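Local atomic coordinates of jasmonate-induced oxygenase 2 (PDB entry 6LSV), a protein that hydroxylates the plant defence hormone jasmonate at carbon 12, using iron, 2-oxoglutarate and molecular oxygen and releasing succinate and carbon dioxide. Residues S12-N17 / L133-Y138; D91-N96 / R162-E167; M103-K108 / E119-R124; L141-H146 / N152-F157; I271-N276 / S345-H350. One frame throughout, in Å; residues are numbered along the deposited sequence.

Contact 1: S12-N17 / L133-Y138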
# COMPACT_ATOMS: atom_id res chain seq x y z
N SER A 12 -9.55 -1.68 -20.39
CA SER A 12 -9.95 -1.53 -21.78
C SER A 12 -8.94 -2.18 -22.71
O SER A 12 -9.31 -2.77 -23.73
CB SER A 12 -10.11 -0.05 -22.14
OG SER A 12 -11.02 0.61 -21.28
N LEU A 13 -7.65 -2.08 -22.38
CA LEU A 13 -6.63 -2.70 -23.20
C LEU A 13 -6.71 -4.22 -23.14
O LEU A 13 -6.66 -4.90 -24.17
CB LEU A 13 -5.24 -2.21 -22.77
CG LEU A 13 -5.12 -0.69 -22.58
CD1 LEU A 13 -3.82 -0.33 -21.87
CD2 LEU A 13 -5.21 0.01 -23.92
N ALA A 14 -6.87 -4.77 -21.93
CA ALA A 14 -6.97 -6.21 -21.79
C ALA A 14 -8.24 -6.76 -22.42
O ALA A 14 -8.28 -7.93 -22.81
CB ALA A 14 -6.89 -6.60 -20.31
N GLU A 15 -9.29 -5.94 -22.51
CA GLU A 15 -10.55 -6.40 -23.09
C GLU A 15 -10.52 -6.36 -24.61
O GLU A 15 -11.21 -7.14 -25.26
CB GLU A 15 -11.71 -5.58 -22.54
CG GLU A 15 -12.25 -6.15 -21.25
CD GLU A 15 -13.21 -5.23 -20.55
OE1 GLU A 15 -13.54 -4.17 -21.13
OE2 GLU A 15 -13.64 -5.55 -19.42
N SER A 16 -9.72 -5.47 -25.18
CA SER A 16 -9.27 -5.72 -26.53
C SER A 16 -8.40 -6.97 -26.51
O SER A 16 -8.04 -7.50 -25.46
CB SER A 16 -8.48 -4.54 -27.08
OG SER A 16 -9.02 -3.32 -26.62
N ASN A 17 -8.04 -7.44 -27.70
CA ASN A 17 -7.09 -8.53 -27.83
C ASN A 17 -5.89 -7.99 -28.61
O ASN A 17 -5.65 -8.37 -29.76
CB ASN A 17 -7.73 -9.75 -28.49
CG ASN A 17 -9.02 -10.17 -27.79
OD1 ASN A 17 -10.05 -10.38 -28.42
ND2 ASN A 17 -8.97 -10.24 -26.46
N LEU A 133 3.76 3.79 -17.81
CA LEU A 133 2.57 3.47 -17.04
C LEU A 133 2.61 2.03 -16.56
O LEU A 133 3.34 1.19 -17.10
CB LEU A 133 1.30 3.71 -17.86
CG LEU A 133 1.12 5.16 -18.32
CD1 LEU A 133 -0.11 5.28 -19.20
CD2 LEU A 133 1.03 6.08 -17.12
N ASP A 134 1.82 1.76 -15.53
CA ASP A 134 1.72 0.43 -14.94
C ASP A 134 0.46 -0.28 -15.43
O ASP A 134 -0.54 0.36 -15.78
CB ASP A 134 1.73 0.51 -13.42
CG ASP A 134 3.08 0.95 -12.86
OD1 ASP A 134 4.08 0.85 -13.60
OD2 ASP A 134 3.13 1.39 -11.70
N TRP A 135 0.53 -1.61 -15.45
CA TRP A 135 -0.57 -2.42 -15.96
C TRP A 135 -1.57 -2.70 -14.84
O TRP A 135 -1.75 -3.83 -14.38
CB TRP A 135 -0.04 -3.72 -16.56
CG TRP A 135 -1.03 -4.38 -17.49
CD1 TRP A 135 -1.84 -5.44 -17.20
CD2 TRP A 135 -1.30 -4.02 -18.84
NE1 TRP A 135 -2.61 -5.76 -18.29
CE2 TRP A 135 -2.30 -4.90 -19.32
CE3 TRP A 135 -0.81 -3.04 -19.71
CZ2 TRP A 135 -2.80 -4.83 -20.61
CZ3 TRP A 135 -1.31 -2.97 -20.99
CH2 TRP A 135 -2.30 -3.86 -21.43
N SER A 136 -2.25 -1.64 -14.41
CA SER A 136 -3.25 -1.80 -13.37
C SER A 136 -4.19 -0.61 -13.37
O SER A 136 -3.81 0.51 -13.72
CB SER A 136 -2.61 -1.93 -11.98
OG SER A 136 -1.55 -1.01 -11.81
N ASP A 137 -5.43 -0.88 -12.97
CA ASP A 137 -6.39 0.12 -12.55
C ASP A 137 -6.54 0.03 -11.04
O ASP A 137 -6.17 -0.98 -10.43
CB ASP A 137 -7.75 -0.08 -13.24
CG ASP A 137 -7.65 -0.03 -14.75
OD1 ASP A 137 -6.80 0.72 -15.27
OD2 ASP A 137 -8.43 -0.75 -15.42
N TYR A 138 -7.09 1.08 -10.43
CA TYR A 138 -7.20 1.08 -8.98
C TYR A 138 -8.36 1.98 -8.56
O TYR A 138 -8.87 2.78 -9.35
CB TYR A 138 -5.90 1.54 -8.32
CG TYR A 138 -5.57 3.00 -8.56
CD1 TYR A 138 -6.02 3.98 -7.69
CD2 TYR A 138 -4.81 3.39 -9.66
CE1 TYR A 138 -5.73 5.31 -7.90
CE2 TYR A 138 -4.51 4.72 -9.88
CZ TYR A 138 -4.98 5.68 -9.00
OH TYR A 138 -4.69 7.01 -9.21
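Leu13 lies against the six-membered ring of Trp135, and this pair makes the closest part of the contact. Leu13 CB sits 3.6 Å from Trp135 CH2, and the CD1 branch of Leu13 reaches Trp135 CZ3 at 3.7 Å. The indole gets there because CG of Trp135 stands anti to the backbone N (chi1 -161°), which sends the benzo end out to the helix while the backbones stay well apart, the CA atoms of Leu13 and Trp135 9.4 Å from each other. Ala14 touches more loosely, its CB 4.5 Å from Trp135 CZ2. Beyond it the helix runs out toward solvent with the exposed Glu15; its last turn is tied by Ser12 O, which accepts from Ser16 N and Ser16 OG on opposite faces of its plane. Trp135 centres an inverse gamma turn, and its NE1 donates to Lys214 O. The contact thus lays the short N-terminal helix 10-15 beside the lead-in to strand 137-144, whose Asp137 binds the backbone N of Val10 and Gln11.

Contact 2: D91-N96 / R162-E167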
# COMPACT_ATOMS: atom_id res chain seq x y z
N ASP A 91 -12.59 -12.23 2.49
CA ASP A 91 -12.92 -12.69 1.15
C ASP A 91 -14.06 -11.87 0.54
O ASP A 91 -14.05 -11.60 -0.66
CB ASP A 91 -13.26 -14.17 1.17
CG ASP A 91 -12.13 -15.02 1.72
OD1 ASP A 91 -11.00 -14.91 1.21
OD2 ASP A 91 -12.37 -15.80 2.67
N ALA A 92 -15.04 -11.48 1.36
CA ALA A 92 -16.12 -10.64 0.85
C ALA A 92 -15.57 -9.31 0.34
O ALA A 92 -16.03 -8.80 -0.69
CB ALA A 92 -17.17 -10.41 1.94
N ALA A 93 -14.59 -8.75 1.04
CA ALA A 93 -13.94 -7.53 0.58
C ALA A 93 -13.30 -7.73 -0.79
O ALA A 93 -13.43 -6.87 -1.68
CB ALA A 93 -12.90 -7.07 1.60
N ARG A 94 -12.62 -8.85 -0.98
CA ARG A 94 -11.97 -9.10 -2.27
C ARG A 94 -13.00 -9.31 -3.37
O ARG A 94 -12.91 -8.70 -4.45
CB ARG A 94 -11.05 -10.31 -2.16
CG ARG A 94 -10.41 -10.71 -3.47
CD ARG A 94 -9.73 -12.06 -3.36
NE ARG A 94 -8.64 -12.05 -2.39
CZ ARG A 94 -8.73 -12.52 -1.15
NH1 ARG A 94 -9.88 -13.04 -0.72
NH2 ARG A 94 -7.68 -12.46 -0.34
N GLU A 95 -14.01 -10.15 -3.12
CA GLU A 95 -14.96 -10.50 -4.18
C GLU A 95 -15.91 -9.36 -4.49
O GLU A 95 -16.37 -9.23 -5.64
CB GLU A 95 -15.72 -11.77 -3.80
CG GLU A 95 -14.84 -13.00 -3.68
CD GLU A 95 -13.89 -13.16 -4.86
OE1 GLU A 95 -14.36 -13.13 -6.02
OE2 GLU A 95 -12.67 -13.31 -4.63
N ASN A 96 -16.23 -8.52 -3.51
CA ASN A 96 -16.98 -7.30 -3.79
C ASN A 96 -16.21 -6.40 -4.74
O ASN A 96 -16.75 -5.90 -5.73
CB ASN A 96 -17.31 -6.56 -2.50
CG ASN A 96 -18.65 -6.96 -1.92
OD1 ASN A 96 -19.62 -6.22 -2.01
ND2 ASN A 96 -18.71 -8.14 -1.32
N ARG A 162 -20.41 -1.07 -0.12
CA ARG A 162 -20.18 0.02 0.83
C ARG A 162 -20.28 -0.46 2.27
O ARG A 162 -19.60 0.08 3.15
CB ARG A 162 -21.16 1.16 0.57
CG ARG A 162 -21.00 1.78 -0.80
CD ARG A 162 -21.77 3.06 -0.90
NE ARG A 162 -21.59 3.69 -2.20
CZ ARG A 162 -22.19 4.81 -2.57
NH1 ARG A 162 -23.00 5.44 -1.73
NH2 ARG A 162 -21.97 5.31 -3.78
N GLU A 163 -21.12 -1.45 2.54
CA GLU A 163 -21.19 -2.01 3.88
C GLU A 163 -19.98 -2.88 4.18
O GLU A 163 -19.52 -2.93 5.33
CB GLU A 163 -22.48 -2.79 4.06
CG GLU A 163 -23.73 -1.92 3.99
CD GLU A 163 -25.01 -2.73 4.05
OE1 GLU A 163 -25.20 -3.64 3.22
OE2 GLU A 163 -25.84 -2.44 4.95
N VAL A 164 -19.44 -3.56 3.16
CA VAL A 164 -18.24 -4.37 3.36
C VAL A 164 -17.01 -3.48 3.51
O VAL A 164 -16.10 -3.80 4.28
CB VAL A 164 -18.08 -5.37 2.20
CG1 VAL A 164 -16.87 -6.26 2.44
CG2 VAL A 164 -19.33 -6.22 2.07
N ILE A 165 -16.96 -2.36 2.78
CA ILE A 165 -15.84 -1.43 2.92
C ILE A 165 -15.82 -0.85 4.33
O ILE A 165 -14.78 -0.81 5.00
CB ILE A 165 -15.91 -0.32 1.86
CG1 ILE A 165 -15.63 -0.87 0.46
CG2 ILE A 165 -14.92 0.79 2.18
CD1 ILE A 165 -16.12 0.05 -0.65
N ASP A 166 -16.98 -0.38 4.81
CA ASP A 166 -17.04 0.29 6.11
C ASP A 166 -16.64 -0.65 7.24
O ASP A 166 -15.91 -0.25 8.16
CB ASP A 166 -18.45 0.84 6.35
CG ASP A 166 -18.45 2.09 7.19
OD1 ASP A 166 -17.57 2.95 6.97
OD2 ASP A 166 -19.31 2.21 8.09
N GLU A 167 -17.09 -1.90 7.19
CA GLU A 167 -16.73 -2.84 8.25
C GLU A 167 -15.28 -3.29 8.11
O GLU A 167 -14.56 -3.36 9.11
CB GLU A 167 -17.68 -4.04 8.24
CG GLU A 167 -17.64 -4.83 9.54
CD GLU A 167 -18.10 -6.27 9.37
OE1 GLU A 167 -18.71 -6.58 8.33
OE2 GLU A 167 -17.83 -7.09 10.27
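Val164 supplies more than half of the surface buried here, pushing its two methyl branches into helix 91-96 from the facing helix 162-167. With CG1 anti to the backbone N (chi1 -178°), that branch settles over the backbone between Ala92 and Ala93: Val164 CG1 is 3.7 Å from Ala93 N and 3.9 Å from Ala92 C. The flanking methyls stand a little farther off, Ala93 CB at 4.1 Å and Ala92 CB at 4.2 Å from the same Val164 CG1. Small side chains on one helix thus leave its backbone within reach of the valine. The segments run roughly antiparallel, 136° between their directions, with axes 9.5 Å apart at closest approach. They belong to helix 87-102 and the long helix 161-186, which pack together on the outside of the main beta-sheet, part of the double-stranded beta-helix (jelly-roll) core of 2-oxoglutarate oxygenases; Ala93 also touches Leu297 of sheet strand 294-302 and Tyr168 of the long helix. Asn96 receives the other branch, Val164 CG2 lying 3.9 Å from Asn96 ND2. The amide of Asn96 is held by a hydrogen bond from ND2 to Ala92 O, 2.8 Å, made from above the carbonyl plane; Asn96 N reaches the same oxygen from the opposite face. At the other end of the amide, Asn96 OD1 bonds Thr160 OG1.

Contact 3: M103-K108 / E119-R124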
# COMPACT_ATOMS: atom_id res chain seq x y z
N MET A 103 -17.21 -5.18 -13.75
CA MET A 103 -18.15 -4.30 -14.42
C MET A 103 -17.56 -3.79 -15.73
O MET A 103 -16.33 -3.73 -15.87
CB MET A 103 -18.51 -3.11 -13.53
CG MET A 103 -19.71 -3.30 -12.65
SD MET A 103 -20.48 -1.70 -12.38
CE MET A 103 -19.20 -0.86 -11.46
N PRO A 104 -18.39 -3.43 -16.70
CA PRO A 104 -17.88 -2.73 -17.88
C PRO A 104 -17.15 -1.46 -17.48
O PRO A 104 -17.54 -0.78 -16.52
CB PRO A 104 -19.14 -2.43 -18.70
CG PRO A 104 -20.11 -3.49 -18.28
CD PRO A 104 -19.82 -3.76 -16.83
N VAL A 105 -16.08 -1.14 -18.21
CA VAL A 105 -15.24 0.01 -17.87
C VAL A 105 -16.07 1.28 -17.79
O VAL A 105 -15.86 2.12 -16.90
CB VAL A 105 -14.09 0.15 -18.89
CG1 VAL A 105 -13.11 1.19 -18.43
CG2 VAL A 105 -13.40 -1.18 -19.11
N ASN A 106 -17.02 1.46 -18.71
CA ASN A 106 -17.80 2.69 -18.74
C ASN A 106 -18.77 2.81 -17.57
O ASN A 106 -19.39 3.87 -17.41
CB ASN A 106 -18.56 2.81 -20.06
CG ASN A 106 -17.63 2.97 -21.24
OD1 ASN A 106 -16.59 3.63 -21.14
ND2 ASN A 106 -17.99 2.38 -22.37
N ALA A 107 -18.92 1.77 -16.75
CA ALA A 107 -19.78 1.84 -15.58
C ALA A 107 -19.09 2.49 -14.39
O ALA A 107 -19.78 2.96 -13.47
CB ALA A 107 -20.28 0.44 -15.20
N LYS A 108 -17.76 2.51 -14.37
CA LYS A 108 -17.01 3.20 -13.32
C LYS A 108 -16.45 4.54 -13.77
O LYS A 108 -15.91 5.27 -12.94
CB LYS A 108 -15.85 2.32 -12.83
CG LYS A 108 -15.91 0.86 -13.24
CD LYS A 108 -14.56 0.18 -13.01
CE LYS A 108 -14.53 -1.23 -13.57
NZ LYS A 108 -14.32 -1.28 -15.04
N GLU A 119 -9.10 10.63 -5.16
CA GLU A 119 -10.23 9.81 -4.74
C GLU A 119 -11.01 9.33 -5.96
O GLU A 119 -11.35 10.12 -6.85
CB GLU A 119 -11.16 10.61 -3.83
CG GLU A 119 -10.60 10.93 -2.46
CD GLU A 119 -11.42 11.98 -1.74
OE1 GLU A 119 -11.43 13.14 -2.20
OE2 GLU A 119 -12.07 11.66 -0.73
N GLY A 120 -11.29 8.03 -6.00
CA GLY A 120 -12.17 7.46 -7.01
C GLY A 120 -11.46 6.43 -7.86
O GLY A 120 -10.54 5.74 -7.41
N TYR A 121 -11.89 6.35 -9.12
CA TYR A 121 -11.44 5.33 -10.06
C TYR A 121 -10.24 5.87 -10.83
O TYR A 121 -10.36 6.86 -11.56
CB TYR A 121 -12.59 4.98 -11.00
CG TYR A 121 -12.28 4.00 -12.11
CD1 TYR A 121 -11.69 2.77 -11.83
CD2 TYR A 121 -12.62 4.29 -13.42
CE1 TYR A 121 -11.42 1.87 -12.85
CE2 TYR A 121 -12.36 3.40 -14.44
CZ TYR A 121 -11.76 2.19 -14.15
OH TYR A 121 -11.50 1.30 -15.17
N GLY A 122 -9.08 5.23 -10.66
CA GLY A 122 -7.85 5.72 -11.23
C GLY A 122 -7.12 4.66 -12.03
O GLY A 122 -7.35 3.46 -11.89
N SER A 123 -6.22 5.14 -12.90
CA SER A 123 -5.37 4.26 -13.69
C SER A 123 -3.90 4.65 -13.70
O SER A 123 -3.09 3.90 -14.24
CB SER A 123 -5.86 4.18 -15.15
OG SER A 123 -6.86 3.19 -15.28
N ARG A 124 -3.52 5.79 -13.12
CA ARG A 124 -2.12 6.17 -13.05
C ARG A 124 -1.88 6.94 -11.76
O ARG A 124 -2.81 7.40 -11.09
CB ARG A 124 -1.71 7.02 -14.27
CG ARG A 124 -2.21 8.45 -14.23
CD ARG A 124 -1.79 9.22 -15.47
NE ARG A 124 -0.47 9.83 -15.32
CZ ARG A 124 0.33 10.14 -16.33
NH1 ARG A 124 -0.04 9.92 -17.58
NH2 ARG A 124 1.52 10.69 -16.09
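Tyr121 is the residue of 119-124 that meets segment 103-108, one face of its ring taking CD of Lys108. Ahead of it, Gly120 pairs with Phe140 through the backbone, and at its backbone angles (phi 119°, psi -149°) a side chain would press on the carbonyl of Glu119. At Tyr121 the chain turns a corner, and CG anti to the backbone N (chi1 176°) carries the phenol out to the loop. Lys108 CD lies over the ring as a CH-pi contact, 3.9 Å from its centroid and nearer the rim, while Lys108 O comes within 3.5 Å of Tyr121 CD2. The hydroxyl end reaches Val105, with Tyr121 OH 3.6 Å from Val105 CG1. Strand 120-122 is an outermost strand of the main sheet, beside 137-144, so the ring joins that edge to the loop following helix 87-102. Lys108 bends at its last torsion to bond Gln11 OE1, and donates also to Met103 O at 3.3 Å. Next, Gly122 pairs with Tyr138, and Ser123 OG bonds Asp137 OD1.

Contact 4: L141-H146 / N152-F157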
# COMPACT_ATOMS: atom_id res chain seq x y z
N LEU A 141 -9.98 5.70 -1.78
CA LEU A 141 -10.97 6.38 -0.95
C LEU A 141 -10.40 6.53 0.46
O LEU A 141 -9.49 5.81 0.86
CB LEU A 141 -12.31 5.63 -0.92
CG LEU A 141 -12.35 4.19 -0.37
CD1 LEU A 141 -12.62 4.15 1.13
CD2 LEU A 141 -13.37 3.35 -1.12
N HIS A 142 -10.97 7.48 1.20
CA HIS A 142 -10.58 7.73 2.58
C HIS A 142 -11.55 7.08 3.55
O HIS A 142 -12.75 6.97 3.27
CB HIS A 142 -10.51 9.23 2.86
CG HIS A 142 -9.35 9.92 2.21
ND1 HIS A 142 -8.05 9.77 2.64
CD2 HIS A 142 -9.30 10.77 1.16
CE1 HIS A 142 -7.25 10.49 1.88
NE2 HIS A 142 -7.98 11.11 0.98
N LEU A 143 -11.03 6.64 4.69
CA LEU A 143 -11.83 6.12 5.80
C LEU A 143 -11.77 6.99 7.04
O LEU A 143 -12.80 7.23 7.67
CB LEU A 143 -11.39 4.70 6.16
CG LEU A 143 -11.46 3.67 5.03
CD1 LEU A 143 -10.32 2.68 5.16
CD2 LEU A 143 -12.80 2.95 5.05
N LEU A 144 -10.59 7.47 7.40
CA LEU A 144 -10.40 8.43 8.48
C LEU A 144 -9.40 9.48 8.02
O LEU A 144 -8.53 9.19 7.20
CB LEU A 144 -9.88 7.76 9.76
CG LEU A 144 -10.83 6.80 10.47
CD1 LEU A 144 -10.08 6.08 11.57
CD2 LEU A 144 -12.03 7.55 11.03
N PRO A 145 -9.51 10.73 8.52
CA PRO A 145 -10.50 11.24 9.49
C PRO A 145 -11.90 11.37 8.89
O PRO A 145 -12.07 11.26 7.68
CB PRO A 145 -9.92 12.60 9.87
CG PRO A 145 -9.17 13.03 8.66
CD PRO A 145 -8.56 11.77 8.11
N HIS A 146 -12.89 11.62 9.75
CA HIS A 146 -14.29 11.51 9.33
C HIS A 146 -14.70 12.61 8.37
O HIS A 146 -15.58 12.39 7.53
CB HIS A 146 -15.20 11.51 10.56
CG HIS A 146 -15.30 10.19 11.24
ND1 HIS A 146 -16.07 9.15 10.75
CD2 HIS A 146 -14.71 9.72 12.37
CE1 HIS A 146 -15.95 8.11 11.55
NE2 HIS A 146 -15.14 8.42 12.54
N ASN A 152 -20.52 8.79 -0.87
CA ASN A 152 -20.87 9.12 -2.25
C ASN A 152 -19.68 9.00 -3.18
O ASN A 152 -19.86 8.76 -4.38
CB ASN A 152 -21.46 10.53 -2.32
CG ASN A 152 -22.67 10.71 -1.42
OD1 ASN A 152 -23.45 9.77 -1.21
ND2 ASN A 152 -22.83 11.91 -0.87
N LYS A 153 -18.46 9.15 -2.66
CA LYS A 153 -17.25 8.93 -3.44
C LYS A 153 -16.82 7.47 -3.44
O LYS A 153 -15.73 7.15 -3.93
CB LYS A 153 -16.11 9.81 -2.92
CG LYS A 153 -16.37 11.30 -3.07
CD LYS A 153 -15.13 12.12 -2.72
CE LYS A 153 -15.48 13.59 -2.50
NZ LYS A 153 -15.52 13.93 -1.05
N TRP A 154 -17.64 6.58 -2.90
CA TRP A 154 -17.41 5.15 -2.92
C TRP A 154 -18.17 4.51 -4.07
O TRP A 154 -19.09 5.12 -4.63
CB TRP A 154 -17.85 4.52 -1.60
CG TRP A 154 -17.05 4.95 -0.41
CD1 TRP A 154 -16.16 5.98 -0.34
CD2 TRP A 154 -17.07 4.36 0.89
NE1 TRP A 154 -15.62 6.07 0.92
CE2 TRP A 154 -16.17 5.08 1.70
CE3 TRP A 154 -17.76 3.28 1.46
CZ2 TRP A 154 -15.94 4.76 3.03
CZ3 TRP A 154 -17.54 2.97 2.78
CH2 TRP A 154 -16.63 3.71 3.56
N PRO A 155 -17.81 3.29 -4.47
CA PRO A 155 -18.56 2.63 -5.55
C PRO A 155 -19.99 2.33 -5.17
O PRO A 155 -20.43 2.59 -4.04
CB PRO A 155 -17.77 1.34 -5.80
CG PRO A 155 -16.44 1.60 -5.26
CD PRO A 155 -16.63 2.51 -4.09
N SER A 156 -20.72 1.74 -6.10
CA SER A 156 -22.14 1.56 -5.86
C SER A 156 -22.68 0.23 -6.38
O SER A 156 -23.60 -0.33 -5.77
CB SER A 156 -22.92 2.72 -6.47
OG SER A 156 -24.27 2.76 -6.05
N PHE A 157 -22.14 -0.28 -7.49
CA PHE A 157 -22.79 -1.38 -8.18
C PHE A 157 -22.96 -2.64 -7.33
O PHE A 157 -24.10 -3.12 -7.20
CB PHE A 157 -22.09 -1.75 -9.48
CG PHE A 157 -22.46 -3.12 -9.99
CD1 PHE A 157 -23.74 -3.35 -10.49
CD2 PHE A 157 -21.58 -4.18 -9.89
CE1 PHE A 157 -24.11 -4.61 -10.93
CE2 PHE A 157 -21.95 -5.44 -10.33
CZ PHE A 157 -23.22 -5.65 -10.85
O HOH W 1 -14.24 8.26 1.82
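The nearest CA atoms across the contact are those of Leu141 and Trp154, 6.8 Å apart, where the end of a strand passes a loop that enters from a short 3-10 turn. Leu141 lies over one face of the indole of Trp154, crossing it at about a right angle. Its CG lies between the backbone N and the carbonyl carbon (chi1 61°), which brings both methyls over that face: Leu141 CD2 is 4.0 Å from the centroid of the five-membered ring, a CH-pi contact, and Leu141 CD1 is 3.7 Å from Trp154 CE2. Leu143 CD2 adds a contact with Trp154 CZ2 at 4.1 Å. A classic beta bulge sets Leu143 and Leu144 opposite Ala205 of the neighbouring strand, near the end of strand 137-144 of the main sheet, and the tryptophan packs beside it on the way to helix 161-186, whose Ile165 and Asp166 touch its ring. The indole N-H does not reach the strand directly. A water in the ring plane accepts from Trp154 NE1 at 2.7 Å; it also lies near His142 O, but too close to be trusted, so a bridge from loop to strand is doubtful. The side chain of His142 comes within about 4 Å of that of Arg333, which binds jasmonate. Pro155 extends the apolar patch, its CD 4.5 Å from Leu141 CD2.

Contact 5: I271-N276 / S345-H350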
# COMPACT_ATOMS: atom_id res chain seq x y z
N ILE A 271 7.00 5.44 9.24
CA ILE A 271 7.54 4.74 10.39
C ILE A 271 9.05 4.60 10.29
O ILE A 271 9.75 4.67 11.31
CB ILE A 271 6.84 3.37 10.55
CG1 ILE A 271 5.39 3.58 11.00
CG2 ILE A 271 7.58 2.49 11.55
CD1 ILE A 271 4.68 2.31 11.40
N GLN A 272 9.59 4.43 9.08
CA GLN A 272 11.04 4.45 8.93
C GLN A 272 11.63 5.75 9.47
O GLN A 272 12.67 5.74 10.13
CB GLN A 272 11.43 4.26 7.46
CG GLN A 272 12.92 4.55 7.17
CD GLN A 272 13.42 3.98 5.85
OE1 GLN A 272 12.89 2.99 5.34
NE2 GLN A 272 14.45 4.59 5.30
N ILE A 273 10.95 6.87 9.22
CA ILE A 273 11.42 8.16 9.71
C ILE A 273 11.28 8.24 11.23
O ILE A 273 12.19 8.71 11.92
CB ILE A 273 10.67 9.31 9.01
CG1 ILE A 273 10.93 9.28 7.50
CG2 ILE A 273 11.07 10.65 9.59
CD1 ILE A 273 9.82 9.90 6.69
N LEU A 274 10.14 7.79 11.77
CA LEU A 274 9.93 7.85 13.21
C LEU A 274 10.93 6.98 13.96
O LEU A 274 11.47 7.38 15.00
CB LEU A 274 8.50 7.45 13.55
CG LEU A 274 7.44 8.54 13.34
CD1 LEU A 274 6.04 7.97 13.43
CD2 LEU A 274 7.61 9.67 14.34
N SER A 275 11.20 5.78 13.45
CA SER A 275 12.16 4.88 14.07
C SER A 275 13.60 5.29 13.81
O SER A 275 14.51 4.50 14.10
CB SER A 275 11.93 3.45 13.58
OG SER A 275 12.27 3.30 12.21
N ASN A 276 13.83 6.50 13.28
CA ASN A 276 15.16 6.96 12.88
C ASN A 276 15.90 5.90 12.07
O ASN A 276 17.09 5.64 12.28
CB ASN A 276 15.99 7.39 14.10
CG ASN A 276 17.10 8.37 13.74
OD1 ASN A 276 17.02 9.09 12.74
ND2 ASN A 276 18.15 8.40 14.55
N SER A 345 13.49 6.20 -3.41
CA SER A 345 14.22 7.45 -3.58
C SER A 345 13.53 8.61 -2.88
O SER A 345 14.19 9.62 -2.58
CB SER A 345 14.42 7.76 -5.06
OG SER A 345 13.19 8.08 -5.69
N HIS A 346 12.23 8.50 -2.62
CA HIS A 346 11.52 9.58 -1.93
C HIS A 346 11.99 9.73 -0.49
O HIS A 346 12.28 10.84 -0.03
CB HIS A 346 10.01 9.33 -1.98
CG HIS A 346 9.39 9.57 -3.33
ND1 HIS A 346 8.37 8.79 -3.83
CD2 HIS A 346 9.66 10.50 -4.27
CE1 HIS A 346 8.04 9.23 -5.03
NE2 HIS A 346 8.80 10.27 -5.32
N VAL A 347 12.10 8.61 0.24
CA VAL A 347 12.54 8.70 1.63
C VAL A 347 14.05 8.87 1.73
O VAL A 347 14.55 9.50 2.66
CB VAL A 347 12.04 7.48 2.44
CG1 VAL A 347 12.63 6.19 1.89
CG2 VAL A 347 12.37 7.64 3.92
N GLU A 348 14.81 8.32 0.78
CA GLU A 348 16.26 8.45 0.86
C GLU A 348 16.73 9.85 0.46
O GLU A 348 17.76 10.31 0.97
CB GLU A 348 16.94 7.38 0.01
CG GLU A 348 17.41 6.19 0.85
CD GLU A 348 17.23 4.86 0.14
OE1 GLU A 348 17.30 4.85 -1.11
OE2 GLU A 348 17.01 3.83 0.82
N SER A 349 16.01 10.53 -0.42
CA SER A 349 16.29 11.95 -0.64
C SER A 349 15.82 12.82 0.51
O SER A 349 16.06 14.04 0.49
CB SER A 349 15.64 12.42 -1.94
OG SER A 349 14.26 12.65 -1.76
N HIS A 350 15.15 12.24 1.50
CA HIS A 350 14.71 12.95 2.69
C HIS A 350 15.73 12.89 3.82
O HIS A 350 15.62 13.67 4.77
CB HIS A 350 13.36 12.37 3.16
CG HIS A 350 12.62 13.23 4.14
ND1 HIS A 350 12.37 14.56 3.92
CD2 HIS A 350 12.06 12.93 5.34
CE1 HIS A 350 11.69 15.06 4.94
NE2 HIS A 350 11.49 14.09 5.82
O HOH W 2 16.59 3.26 3.39
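A glutamine amide laid against a valine methyl is the odd feature of this buried contact: Gln272 NE2 lies 3.9 Å from Val347 CG2. It joins two short helices, 269-274 and the C-terminal 345-348; the first ends in a Schellman motif, with Asn276 at positive phi as its C-prime residue. CG of Gln272 is anti to the backbone N (chi1 168°) and the chain stays extended, so the amide spans the gap to the second helix. Both polar atoms of the amide have partners: Gln272 OE1 accepts from Ser281 N and Lys344 NZ, and Gln272 NE2 donates to Tyr324 OH. Beside the amide the packing is apolar. The side chains of Ile273 and Val347 lie alongside, pointing opposite ways, Ile273 CG1 4.2 Å from Val347 CG2, and Tyr332 touches both. Ile273 CD1 goes on to His350 CD2, 4.0 Å away, the side chains crossing at about a right angle. A water links the amide to Glu348, accepting from Gln272 NE2 at 3.2 Å and donating to Glu348 OE2 at 2.7 Å.

Contacts 1, 3 and 4 use neighbouring strands 120-122 and 137-144 of the main sheet, with contact 2 in the helices packed beside it; contact 5 stands across the chain's centre from contacts 1, 2 and 3, its centre 29 to 32 Å from the other four. Contacts 1 and 4 share strand 137-144; the centres of contacts 1 and 3 are 11 Å apart. Along the chain, contact 3 is nested within the loops closed by contacts 1 and 2, contact 4 lies within that of contact 2, and contact 5 comes last. Contacts 2 and 4 touch where Arg162 meets Trp154 and Pro155. The N-terminal helix, edge strand 120-122 with its neighbour, and outer helices are thus joined, and the C-terminal helix packs separately, with iron, 2-oxoglutarate and jasmonate bound in the interior.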